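Local structure of aminotransferase (Paracoccus denitrificans, 4GRX) at residues A[70-75]-A[299-304]; A[121-126]-A[306-311]; A[231-236]-A[264-269]; A[274-279]-A[435-440]. The protein probably transfers amino groups between omega-amino compounds and keto acceptors, with pyridoxal phosphate as cofactor, as a class III aminotransferase. All coordinates share one frame; numbering follows the deposited sequence.

Contact 1 (A[70-75]-A[299-304])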
loop_
_atom_site.group_PDB
_atom_site.type_symbol
_atom_site.label_atom_id
_atom_site.label_comp_id
_atom_site.label_asym_id
_atom_site.label_seq_id
_atom_site.Cartn_x
_atom_site.Cartn_y
_atom_site.Cartn_z
ATOM N N ASN A 70 6.727 -5.332 14.189
ATOM C CA ASN A 70 7.758 -5.297 13.156
ATOM C C ASN A 70 9.170 -4.846 13.571
ATOM O O ASN A 70 10.146 -5.166 12.887
ATOM C CB ASN A 70 7.265 -4.439 11.980
ATOM C CG ASN A 70 6.941 -3.005 12.385
ATOM O OD1 ASN A 70 6.729 -2.702 13.554
ATOM N ND2 ASN A 70 6.887 -2.121 11.406
ATOM N N MET A 71 9.294 -4.096 14.663
ATOM C CA MET A 71 10.633 -3.595 15.056
ATOM C C MET A 71 11.462 -4.627 15.849
ATOM O O MET A 71 12.006 -4.330 16.913
ATOM C CB MET A 71 10.531 -2.283 15.841
ATOM C CG MET A 71 9.589 -1.272 15.236
ATOM S SD MET A 71 10.443 -0.155 14.133
ATOM C CE MET A 71 9.026 0.217 13.083
ATOM N N VAL A 72 11.569 -5.829 15.308
ATOM C CA VAL A 72 12.215 -6.941 16.003
ATOM C C VAL A 72 13.677 -6.686 16.378
ATOM O O VAL A 72 14.200 -7.307 17.301
ATOM C CB VAL A 72 12.094 -8.239 15.188
ATOM C CG1 VAL A 72 10.621 -8.526 14.903
ATOM C CG2 VAL A 72 12.893 -8.123 13.896
ATOM N N ALA A 73 14.323 -5.768 15.668
ATOM C CA ALA A 73 15.701 -5.435 15.966
ATOM C C ALA A 73 15.826 -4.157 16.807
ATOM O O ALA A 73 16.888 -3.543 16.876
ATOM C CB ALA A 73 16.502 -5.327 14.681
ATOM N N GLY A 74 14.730 -3.766 17.447
ATOM C CA GLY A 74 14.711 -2.553 18.247
ATOM C C GLY A 74 14.636 -1.266 17.442
ATOM O O GLY A 74 14.384 -1.274 16.238
ATOM N N PHE A 75 14.865 -0.151 18.122
ATOM C CA PHE A 75 14.638 1.160 17.540
ATOM C C PHE A 75 15.911 1.914 17.188
ATOM O O PHE A 75 15.851 3.077 16.794
ATOM C CB PHE A 75 13.763 1.984 18.483
ATOM C CG PHE A 75 12.430 1.359 18.756
ATOM C CD1 PHE A 75 11.415 1.432 17.816
ATOM C CD2 PHE A 75 12.198 0.685 19.947
ATOM C CE1 PHE A 75 10.183 0.846 18.058
ATOM C CE2 PHE A 75 10.965 0.100 20.203
ATOM C CZ PHE A 75 9.955 0.184 19.260
ATOM N N LEU A 299 10.055 -8.239 7.655
ATOM C CA LEU A 299 10.811 -8.363 6.424
ATOM C C LEU A 299 11.894 -7.275 6.338
ATOM O O LEU A 299 13.015 -7.536 5.888
ATOM C CB LEU A 299 9.848 -8.326 5.226
ATOM C CG LEU A 299 10.417 -8.224 3.810
ATOM C CD1 LEU A 299 11.422 -9.333 3.518
ATOM C CD2 LEU A 299 9.285 -8.215 2.792
ATOM N N THR A 300 11.550 -6.071 6.793
ATOM C CA THR A 300 12.486 -4.943 6.856
ATOM C C THR A 300 12.730 -4.469 8.291
ATOM O O THR A 300 13.257 -3.376 8.501
ATOM C CB THR A 300 11.962 -3.718 6.066
ATOM O OG1 THR A 300 10.699 -3.285 6.607
ATOM C CG2 THR A 300 11.808 -4.051 4.598
ATOM N N ALA A 301 12.327 -5.271 9.271
ATOM C CA ALA A 301 12.385 -4.864 10.676
ATOM C C ALA A 301 11.782 -3.467 10.895
ATOM O O ALA A 301 12.291 -2.671 11.688
ATOM C CB ALA A 301 13.821 -4.946 11.206
ATOM N N GLY A 302 10.697 -3.177 10.175
ATOM C CA GLY A 302 10.042 -1.864 10.228
ATOM C C GLY A 302 10.860 -0.657 9.798
ATOM O O GLY A 302 10.492 0.465 10.101
ATOM N N PHE A 303 11.969 -0.875 9.091
ATOM C CA PHE A 303 12.828 0.229 8.627
ATOM C C PHE A 303 12.350 0.854 7.300
ATOM O O PHE A 303 12.825 1.937 6.901
ATOM C CB PHE A 303 14.297 -0.230 8.485
ATOM C CG PHE A 303 15.148 -0.061 9.736
ATOM C CD1 PHE A 303 14.753 -0.582 10.963
ATOM C CD2 PHE A 303 16.392 0.576 9.660
ATOM C CE1 PHE A 303 15.562 -0.443 12.089
ATOM C CE2 PHE A 303 17.207 0.711 10.779
ATOM C CZ PHE A 303 16.794 0.201 11.994
ATOM N N PHE A 304 11.416 0.180 6.630
ATOM C CA PHE A 304 10.973 0.571 5.290
ATOM C C PHE A 304 9.725 -0.221 4.891
ATOM O O PHE A 304 9.662 -1.431 5.145
ATOM C CB PHE A 304 12.101 0.283 4.289
ATOM C CG PHE A 304 11.921 0.935 2.948
ATOM C CD1 PHE A 304 12.514 2.152 2.677
ATOM C CD2 PHE A 304 11.168 0.320 1.946
ATOM C CE1 PHE A 304 12.364 2.747 1.437
ATOM C CE2 PHE A 304 11.022 0.913 0.706
ATOM C CZ PHE A 304 11.626 2.125 0.449
#
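M71 reaches across to G302 with the end of its side chain, CE lying 3.3 Å from G302 O while SD lies about equally far from the carbonyl oxygens of A301 and G302. The bend at chi2 (-92°) turns the thioether toward the glycine, and M71 also packs on G93 of the second subunit. An alanine here would probably open a gap beside G302 and remove the packing against that G93. Backbone contacts carry much of the rest. N70 O meets CA of A301 at 3.2 Å in a CH...O contact, and no conventional hydrogen bond crosses between 70-75 and 299-304. The apolar part is light: CB of A301 sits 4.3 Å from V72 CG2 and 4.4 Å from A73 CB, with L80 of helix 78-90 against both alanines. G74 O lies at the edge of the F303 ring, 4.4 Å from CE1. Further bonds leave the chain: G302 O accepts from H338 and F303 O from Y88, both of the second subunit. A301 and G302 both have positive phi, as the central positions of a type I' turn require. That turn, T300 to F303, meets the type I turn M71 to G74 at the dimer interface, just beyond the cofactor-bearing lysine.

Contact 2 (A[121-126]-A[306-311])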
loop_
_atom_site.group_PDB
_atom_site.type_symbol
_atom_site.label_atom_id
_atom_site.label_comp_id
_atom_site.label_asym_id
_atom_site.label_seq_id
_atom_site.Cartn_x
_atom_site.Cartn_y
_atom_site.Cartn_z
ATOM N N GLY A 121 10.521 -20.689 -7.102
ATOM C CA GLY A 121 9.318 -19.884 -7.095
ATOM C C GLY A 121 9.476 -18.511 -7.696
ATOM O O GLY A 121 10.470 -18.221 -8.338
ATOM N N ARG A 122 8.472 -17.667 -7.491
ATOM C CA ARG A 122 8.504 -16.286 -7.976
ATOM C C ARG A 122 8.001 -15.303 -6.911
ATOM O O ARG A 122 7.244 -15.661 -6.005
ATOM C CB ARG A 122 7.728 -16.134 -9.304
ATOM C CG ARG A 122 8.365 -16.826 -10.506
ATOM C CD ARG A 122 7.854 -16.262 -11.829
ATOM N NE ARG A 122 8.195 -17.109 -12.974
ATOM C CZ ARG A 122 9.320 -17.006 -13.686
ATOM N NH1 ARG A 122 10.225 -16.086 -13.380
ATOM N NH2 ARG A 122 9.549 -17.820 -14.712
ATOM N N VAL A 123 8.437 -14.058 -7.045
ATOM C CA VAL A 123 8.214 -13.026 -6.041
ATOM C C VAL A 123 7.635 -11.767 -6.712
ATOM O O VAL A 123 8.187 -11.262 -7.706
ATOM C CB VAL A 123 9.548 -12.682 -5.306
ATOM C CG1 VAL A 123 9.310 -11.794 -4.095
ATOM C CG2 VAL A 123 10.295 -13.949 -4.889
ATOM N N PHE A 124 6.519 -11.280 -6.170
ATOM C CA PHE A 124 5.967 -9.977 -6.552
ATOM C C PHE A 124 5.948 -9.024 -5.341
ATOM O O PHE A 124 5.701 -9.458 -4.211
ATOM C CB PHE A 124 4.570 -10.139 -7.155
ATOM C CG PHE A 124 4.042 -8.883 -7.803
ATOM C CD1 PHE A 124 4.468 -8.504 -9.085
ATOM C CD2 PHE A 124 3.112 -8.067 -7.134
ATOM C CE1 PHE A 124 3.976 -7.346 -9.683
ATOM C CE2 PHE A 124 2.619 -6.912 -7.732
ATOM C CZ PHE A 124 3.052 -6.556 -9.006
ATOM N N TYR A 125 6.219 -7.735 -5.564
ATOM C CA TYR A 125 6.373 -6.805 -4.431
ATOM C C TYR A 125 5.222 -5.813 -4.227
ATOM O O TYR A 125 4.531 -5.428 -5.174
ATOM C CB TYR A 125 7.718 -6.070 -4.498
ATOM C CG TYR A 125 8.923 -6.978 -4.338
ATOM C CD1 TYR A 125 9.323 -7.422 -3.082
ATOM C CD2 TYR A 125 9.663 -7.387 -5.446
ATOM C CE1 TYR A 125 10.417 -8.257 -2.931
ATOM C CE2 TYR A 125 10.754 -8.224 -5.306
ATOM C CZ TYR A 125 11.130 -8.656 -4.045
ATOM O OH TYR A 125 12.222 -9.481 -3.895
ATOM N N THR A 126 5.038 -5.409 -2.970
ATOM C CA THR A 126 4.065 -4.392 -2.598
ATOM C C THR A 126 4.684 -3.481 -1.556
ATOM O O THR A 126 5.852 -3.656 -1.172
ATOM C CB THR A 126 2.808 -5.012 -1.971
ATOM O OG1 THR A 126 3.173 -5.722 -0.787
ATOM C CG2 THR A 126 2.145 -5.966 -2.922
ATOM N N MET A 306 7.523 -2.536 3.023
ATOM C CA MET A 306 7.756 -3.586 2.051
ATOM C C MET A 306 6.768 -4.713 2.246
ATOM O O MET A 306 6.469 -5.098 3.379
ATOM C CB MET A 306 9.155 -4.145 2.239
ATOM C CG MET A 306 9.697 -4.932 1.063
ATOM S SD MET A 306 10.668 -3.881 -0.034
ATOM C CE MET A 306 11.633 -5.164 -0.807
ATOM N N GLY A 307 6.272 -5.237 1.131
ATOM C CA GLY A 307 5.487 -6.466 1.111
ATOM C C GLY A 307 5.959 -7.401 0.013
ATOM O O GLY A 307 6.495 -6.967 -1.010
ATOM N N ALA A 308 5.758 -8.695 0.227
ATOM C CA ALA A 308 6.124 -9.697 -0.769
ATOM C C ALA A 308 5.141 -10.848 -0.825
ATOM O O ALA A 308 4.754 -11.426 0.201
ATOM C CB ALA A 308 7.524 -10.223 -0.523
ATOM N N VAL A 309 4.750 -11.170 -2.049
ATOM C CA VAL A 309 4.010 -12.377 -2.354
ATOM C C VAL A 309 5.047 -13.346 -2.926
ATOM O O VAL A 309 5.679 -13.029 -3.953
ATOM C CB VAL A 309 2.911 -12.066 -3.392
ATOM C CG1 VAL A 309 2.285 -13.336 -3.958
ATOM C CG2 VAL A 309 1.854 -11.170 -2.772
ATOM N N ILE A 310 5.248 -14.485 -2.242
ATOM C CA ILE A 310 6.127 -15.565 -2.724
ATOM C C ILE A 310 5.348 -16.805 -3.199
ATOM O O ILE A 310 4.892 -17.615 -2.388
ATOM C CB ILE A 310 7.130 -16.034 -1.650
ATOM C CG1 ILE A 310 7.815 -14.850 -0.967
ATOM C CG2 ILE A 310 8.165 -16.970 -2.273
ATOM C CD1 ILE A 310 8.648 -15.248 0.238
ATOM N N LEU A 311 5.210 -16.963 -4.508
ATOM C CA LEU A 311 4.508 -18.127 -5.052
ATOM C C LEU A 311 5.384 -19.385 -5.038
ATOM O O LEU A 311 6.514 -19.357 -5.541
ATOM C CB LEU A 311 4.044 -17.843 -6.483
ATOM C CG LEU A 311 3.150 -16.626 -6.727
ATOM C CD1 LEU A 311 3.078 -16.309 -8.214
ATOM C CD2 LEU A 311 1.758 -16.836 -6.149
#
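Y125 lays the CD1–CE1 side of its ring against the methyl end of M306, with CE1 3.9 Å from M306 CE, and CB of A308 approaches CD1 from across the ring plane, 4.2 Å away. M306 gets there by a bend at chi2 (93°), while L108 of helix 103-115 touches both Y125 and M306. The phenol end of Y125 is held elsewhere, OH bonding to S109 OG. V123 is on the same face of the sheet as Y125 and A308, its CG1 standing 4.3 Å from A308 CB. F124, V309 and T126 point to the other face; there T126 OG1 passes over the CA of G307, 3.1 Å away, and bonds to S128 O. Three hydrogen-bonded pairs join the backbones. The straightest bond is V309 N to F124 O, 2.9 Å long at 171°. At T126 and G307 each N-H instead meets the other's oxygen from well above the carbonyl plane. R122 pairs with L311 but sends its guanidinium away, to E320 and to E24 O and S27 O of the second subunit. Strand 307-311 runs antiparallel to both its neighbours, 122-126 and 292-295, in an otherwise parallel sheet: the pattern of the seven-stranded sheet in the large domain of fold-type I pyridoxal phosphate enzymes.

Contact 3 (A[231-236]-A[264-269])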
loop_
_atom_site.group_PDB
_atom_site.type_symbol
_atom_site.label_atom_id
_atom_site.label_comp_id
_atom_site.label_asym_id
_atom_site.label_seq_id
_atom_site.Cartn_x
_atom_site.Cartn_y
_atom_site.Cartn_z
ATOM N N GLY A 231 -9.588 -19.384 -3.195
ATOM C CA GLY A 231 -8.493 -19.513 -2.247
ATOM C C GLY A 231 -8.884 -19.614 -0.782
ATOM O O GLY A 231 -10.035 -19.366 -0.405
ATOM N N PHE A 232 -7.894 -19.989 0.034
ATOM C CA PHE A 232 -8.005 -20.089 1.489
ATOM C C PHE A 232 -6.759 -19.448 2.073
ATOM O O PHE A 232 -5.629 -19.891 1.810
ATOM C CB PHE A 232 -8.080 -21.565 1.910
ATOM C CG PHE A 232 -8.012 -21.799 3.403
ATOM C CD1 PHE A 232 -6.790 -21.870 4.065
ATOM C CD2 PHE A 232 -9.176 -21.986 4.147
ATOM C CE1 PHE A 232 -6.729 -22.098 5.440
ATOM C CE2 PHE A 232 -9.124 -22.214 5.512
ATOM C CZ PHE A 232 -7.896 -22.262 6.167
ATOM N N PHE A 233 -6.953 -18.387 2.846
ATOM C CA PHE A 233 -5.843 -17.738 3.533
ATOM C C PHE A 233 -5.900 -18.060 5.014
ATOM O O PHE A 233 -6.990 -18.104 5.604
ATOM C CB PHE A 233 -5.922 -16.221 3.380
ATOM C CG PHE A 233 -5.704 -15.729 1.988
ATOM C CD1 PHE A 233 -6.620 -16.031 0.967
ATOM C CD2 PHE A 233 -4.618 -14.910 1.699
ATOM C CE1 PHE A 233 -6.421 -15.559 -0.327
ATOM C CE2 PHE A 233 -4.419 -14.436 0.412
ATOM C CZ PHE A 233 -5.316 -14.754 -0.598
ATOM N N ALA A 234 -4.724 -18.243 5.616
ATOM C CA ALA A 234 -4.607 -18.383 7.076
ATOM C C ALA A 234 -3.276 -17.887 7.588
ATOM O O ALA A 234 -2.226 -18.177 6.998
ATOM C CB ALA A 234 -4.815 -19.838 7.500
ATOM N N GLU A 235 -3.323 -17.143 8.686
ATOM C CA GLU A 235 -2.145 -16.906 9.499
ATOM C C GLU A 235 -1.853 -18.208 10.248
ATOM O O GLU A 235 -2.790 -18.829 10.790
ATOM C CB GLU A 235 -2.425 -15.836 10.543
ATOM C CG GLU A 235 -2.723 -14.461 9.990
ATOM C CD GLU A 235 -3.535 -13.636 10.961
ATOM O OE1 GLU A 235 -4.773 -13.623 10.797
ATOM O OE2 GLU A 235 -2.948 -13.027 11.893
ATOM N N PRO A 236 -0.573 -18.642 10.290
ATOM C CA PRO A 236 -0.303 -19.861 11.074
ATOM C C PRO A 236 -0.730 -19.692 12.541
ATOM O O PRO A 236 -1.430 -20.558 13.088
ATOM C CB PRO A 236 1.214 -20.059 10.927
ATOM C CG PRO A 236 1.553 -19.363 9.648
ATOM C CD PRO A 236 0.616 -18.182 9.554
ATOM N N PRO A 264 -6.305 -23.293 -3.710
ATOM C CA PRO A 264 -5.013 -22.769 -3.291
ATOM C C PRO A 264 -4.980 -22.365 -1.816
ATOM O O PRO A 264 -5.914 -21.723 -1.310
ATOM C CB PRO A 264 -4.846 -21.548 -4.185
ATOM C CG PRO A 264 -5.521 -21.963 -5.457
ATOM C CD PRO A 264 -6.742 -22.703 -4.993
ATOM N N MET A 265 -3.917 -22.756 -1.127
ATOM C CA MET A 265 -3.760 -22.430 0.278
ATOM C C MET A 265 -2.650 -21.410 0.422
ATOM O O MET A 265 -1.505 -21.658 0.044
ATOM C CB MET A 265 -3.472 -23.686 1.117
ATOM C CG MET A 265 -3.563 -23.465 2.611
ATOM S SD MET A 265 -2.062 -22.711 3.266
ATOM C CE MET A 265 -2.687 -22.015 4.796
ATOM N N ILE A 266 -3.004 -20.260 0.986
ATOM C CA ILE A 266 -2.073 -19.158 1.121
ATOM C C ILE A 266 -1.766 -18.963 2.590
ATOM O O ILE A 266 -2.684 -18.854 3.418
ATOM C CB ILE A 266 -2.687 -17.865 0.572
ATOM C CG1 ILE A 266 -3.388 -18.110 -0.778
ATOM C CG2 ILE A 266 -1.658 -16.739 0.557
ATOM C CD1 ILE A 266 -2.457 -18.306 -1.941
ATOM N N SER A 267 -0.477 -18.927 2.912
ATOM C CA SER A 267 -0.054 -18.675 4.280
ATOM C C SER A 267 0.319 -17.216 4.510
ATOM O O SER A 267 1.299 -16.713 3.960
ATOM C CB SER A 267 1.105 -19.595 4.680
ATOM O OG SER A 267 1.426 -19.399 6.053
ATOM N N ASP A 268 -0.469 -16.542 5.330
ATOM C CA ASP A 268 -0.171 -15.166 5.685
ATOM C C ASP A 268 0.894 -15.134 6.789
ATOM O O ASP A 268 0.598 -15.290 7.970
ATOM C CB ASP A 268 -1.451 -14.426 6.096
ATOM C CG ASP A 268 -1.244 -12.922 6.205
ATOM O OD1 ASP A 268 -0.063 -12.490 6.273
ATOM O OD2 ASP A 268 -2.261 -12.186 6.243
ATOM N N GLU A 269 2.137 -14.937 6.367
ATOM C CA GLU A 269 3.301 -14.929 7.234
ATOM C C GLU A 269 3.745 -13.497 7.533
ATOM O O GLU A 269 4.925 -13.235 7.789
ATOM C CB GLU A 269 4.447 -15.687 6.555
ATOM C CG GLU A 269 4.172 -17.162 6.272
ATOM C CD GLU A 269 4.304 -18.034 7.511
ATOM O OE1 GLU A 269 4.675 -17.508 8.588
ATOM O OE2 GLU A 269 4.042 -19.245 7.424
#
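I266 lies under one face of the F233 ring, its CB 3.9 Å from the ring centroid and 17° off the normal, in a CH-pi contact. The two side chains run alongside each other, and CG2 of I266 also reaches F233 CE2 at 3.6 Å; M136 of helix 129-146 covers both. On the other face of the sheet F232 and M265 lie side by side as well. A bend at chi2 of M265 (-81°) carries its CE to A234 CB, 4.1 Å away, beneath helix 250-260. This apolar part is the close-packed one, and the parallel strands are tied there by regular backbone bonds, of which I266 N to F232 O, 2.8 Å at 175°, is nearly linear. Toward E235 and E269 the contact turns polar and its side chains meet at fewer points, with no solvent side because all of it is buried. D268 N still bonds to A234 O, but from above the carbonyl plane. CG of E235 only brushes CB of D268 at 4.1 Å, and P236 sets its CG and CD against S267 OG, D268 O and the E269 carboxylate. S267 OG donates to E269 OE2, 3.0 Å away. Strand 229-234, helix 250-260 and strand 265-268 form a beta-alpha-beta unit whose carboxylates gather at the C-terminal ends of the strands. E235 takes the N-H groups of G239 and Y162, E269 those of G282 and C283. D268 OD2, held by H163 and N133, lies near N1 of the cofactor-modified lysine; these partners probably fix D268 beside the pyridine nitrogen, as in fold-type I enzymes.

Contact 4 (A[274-279]-A[435-440])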
loop_
_atom_site.group_PDB
_atom_site.type_symbol
_atom_site.label_atom_id
_atom_site.label_comp_id
_atom_site.label_asym_id
_atom_site.label_seq_id
_atom_site.Cartn_x
_atom_site.Cartn_y
_atom_site.Cartn_z
ATOM N N PHE A 274 9.999 -15.007 9.536
ATOM C CA PHE A 274 11.286 -14.712 10.179
ATOM C C PHE A 274 11.228 -14.592 11.690
ATOM O O PHE A 274 11.581 -13.534 12.223
ATOM C CB PHE A 274 11.892 -13.429 9.616
ATOM C CG PHE A 274 11.949 -13.403 8.136
ATOM C CD1 PHE A 274 11.041 -12.654 7.418
ATOM C CD2 PHE A 274 12.904 -14.154 7.452
ATOM C CE1 PHE A 274 11.087 -12.642 6.030
ATOM C CE2 PHE A 274 12.956 -14.147 6.066
ATOM C CZ PHE A 274 12.037 -13.392 5.356
ATOM N N GLY A 275 10.763 -15.646 12.372
ATOM C CA GLY A 275 11.175 -15.897 13.759
ATOM C C GLY A 275 10.247 -15.885 14.958
ATOM O O GLY A 275 10.432 -16.672 15.890
ATOM N N ARG A 276 9.263 -15.000 14.968
ATOM C CA ARG A 276 8.456 -14.811 16.167
ATOM C C ARG A 276 7.875 -16.126 16.733
ATOM O O ARG A 276 7.659 -16.250 17.953
ATOM C CB ARG A 276 7.382 -13.735 15.938
ATOM C CG ARG A 276 6.866 -13.087 17.212
ATOM C CD ARG A 276 6.027 -11.844 16.937
ATOM N NE ARG A 276 6.842 -10.647 16.688
ATOM C CZ ARG A 276 7.524 -9.966 17.619
ATOM N NH1 ARG A 276 7.525 -10.352 18.895
ATOM N NH2 ARG A 276 8.231 -8.897 17.273
ATOM N N THR A 277 7.663 -17.103 15.858
ATOM C CA THR A 277 7.009 -18.359 16.202
ATOM C C THR A 277 7.958 -19.396 16.766
ATOM O O THR A 277 7.513 -20.380 17.372
ATOM C CB THR A 277 6.366 -18.994 14.960
ATOM O OG1 THR A 277 7.249 -18.848 13.818
ATOM C CG2 THR A 277 5.007 -18.332 14.706
ATOM N N GLY A 278 9.257 -19.183 16.545
ATOM C CA GLY A 278 10.283 -20.155 16.902
ATOM C C GLY A 278 10.987 -20.691 15.670
ATOM O O GLY A 278 11.859 -21.550 15.774
ATOM N N ASN A 279 10.615 -20.165 14.504
ATOM C CA ASN A 279 11.152 -20.614 13.213
ATOM C C ASN A 279 11.104 -19.553 12.158
ATOM O O ASN A 279 10.543 -18.493 12.395
ATOM C CB ASN A 279 10.371 -21.813 12.704
ATOM C CG ASN A 279 10.824 -23.084 13.352
ATOM O OD1 ASN A 279 10.124 -23.632 14.202
ATOM N ND2 ASN A 279 12.026 -23.534 12.998
ATOM N N LEU A 435 1.561 -9.420 24.056
ATOM C CA LEU A 435 2.954 -9.119 24.265
ATOM C C LEU A 435 3.717 -9.682 23.081
ATOM O O LEU A 435 3.636 -10.895 22.784
ATOM C CB LEU A 435 3.425 -9.747 25.569
ATOM C CG LEU A 435 2.909 -9.181 26.895
ATOM C CD1 LEU A 435 3.476 -9.992 28.055
ATOM C CD2 LEU A 435 3.254 -7.699 27.063
ATOM N N CYS A 436 4.410 -8.797 22.369
ATOM C CA CYS A 436 5.210 -9.186 21.206
ATOM C C CYS A 436 6.456 -8.310 21.078
ATOM O O CYS A 436 6.608 -7.568 20.092
ATOM C CB CYS A 436 4.369 -9.176 19.914
ATOM S SG CYS A 436 3.616 -7.587 19.466
ATOM N N PRO A 437 7.365 -8.409 22.073
ATOM C CA PRO A 437 8.539 -7.534 22.170
ATOM C C PRO A 437 9.565 -7.780 21.049
ATOM O O PRO A 437 9.519 -8.825 20.401
ATOM C CB PRO A 437 9.152 -7.907 23.536
ATOM C CG PRO A 437 8.431 -9.126 24.020
ATOM C CD PRO A 437 7.467 -9.572 22.975
ATOM N N PRO A 438 10.499 -6.832 20.823
ATOM C CA PRO A 438 11.554 -7.140 19.843
ATOM C C PRO A 438 12.355 -8.397 20.218
ATOM O O PRO A 438 12.431 -8.796 21.390
ATOM C CB PRO A 438 12.466 -5.912 19.905
ATOM C CG PRO A 438 11.653 -4.838 20.529
ATOM C CD PRO A 438 10.720 -5.527 21.473
ATOM N N PHE A 439 12.951 -9.010 19.205
ATOM C CA PHE A 439 13.811 -10.171 19.405
ATOM C C PHE A 439 15.075 -9.844 20.219
ATOM O O PHE A 439 15.578 -10.693 20.944
ATOM C CB PHE A 439 14.178 -10.800 18.056
ATOM C CG PHE A 439 12.990 -11.263 17.227
ATOM C CD1 PHE A 439 13.165 -11.602 15.884
ATOM C CD2 PHE A 439 11.702 -11.362 17.773
ATOM C CE1 PHE A 439 12.091 -12.038 15.117
ATOM C CE2 PHE A 439 10.625 -11.794 17.005
ATOM C CZ PHE A 439 10.818 -12.134 15.675
ATOM N N ILE A 440 15.575 -8.616 20.121
ATOM C CA ILE A 440 16.783 -8.185 20.857
ATOM C C ILE A 440 16.613 -8.090 22.388
ATOM O O ILE A 440 17.502 -7.587 23.097
ATOM C CB ILE A 440 17.328 -6.835 20.330
ATOM C CG1 ILE A 440 16.300 -5.712 20.546
ATOM C CG2 ILE A 440 17.696 -6.945 18.856
ATOM C CD1 ILE A 440 16.929 -4.353 20.758
#
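R276 and F439 meet with the guanidinium and ring planes 49° apart, an inclined contact and not a flat stack. One corner of the ring does the touching: F439 CE2 stands 3.6 Å above the guanidinium plane, over its centre, while CB of C436 approaches the opposite face, 3.5 Å from R276 NH1. The group is thus sandwiched, and P437 O fills a place at its edge. NH1 donates to that oxygen at 2.9 Å and 160°, almost within the guanidinium plane; the second bond, from NH2, is weak. CG anti to the backbone N (chi1 -157°) and a bend at chi3 bring the head group there. The F439 ring in turn points its CE1 edge at F274 O, 3.3 Å away, and its CZ lies near R276 N, against the type I turn G275 to G278. Two more carbonyls and a hydroxyl complete the cluster, NH1 bonding to F389 O and NH2 to W69 O and S66 OG. A leucine in place of R276 would probably leave the P437, F389 and W69 carbonyls without this donor and let the F439 ring shift. Buried among backbone oxygens and the serine hydroxyl, the charge is probably stabilised by their dipoles, and one cation fastens several separate loops together.

Overall arrangement
All four contacts are buried, so they differ in chemistry more than in depth. Contacts 2 and 3 belong to the same seven-stranded sheet, centres 14 Å apart: one an antiparallel pair at its margin, the other a parallel pair inside it, both tied by regular backbone bonds. Contacts 1 and 4 join loops instead, the first by carbonyl and methyl packing, the second through a buried arginine; they touch where V72 meets R276 NH2 and where its carbonyl meets P438 and F439. Contact 1 also meets contact 2, T300 and L299 packing on M306. Contacts 1 and 2 reach the second subunit, whereas contacts 3 and 4 are held within their own chain.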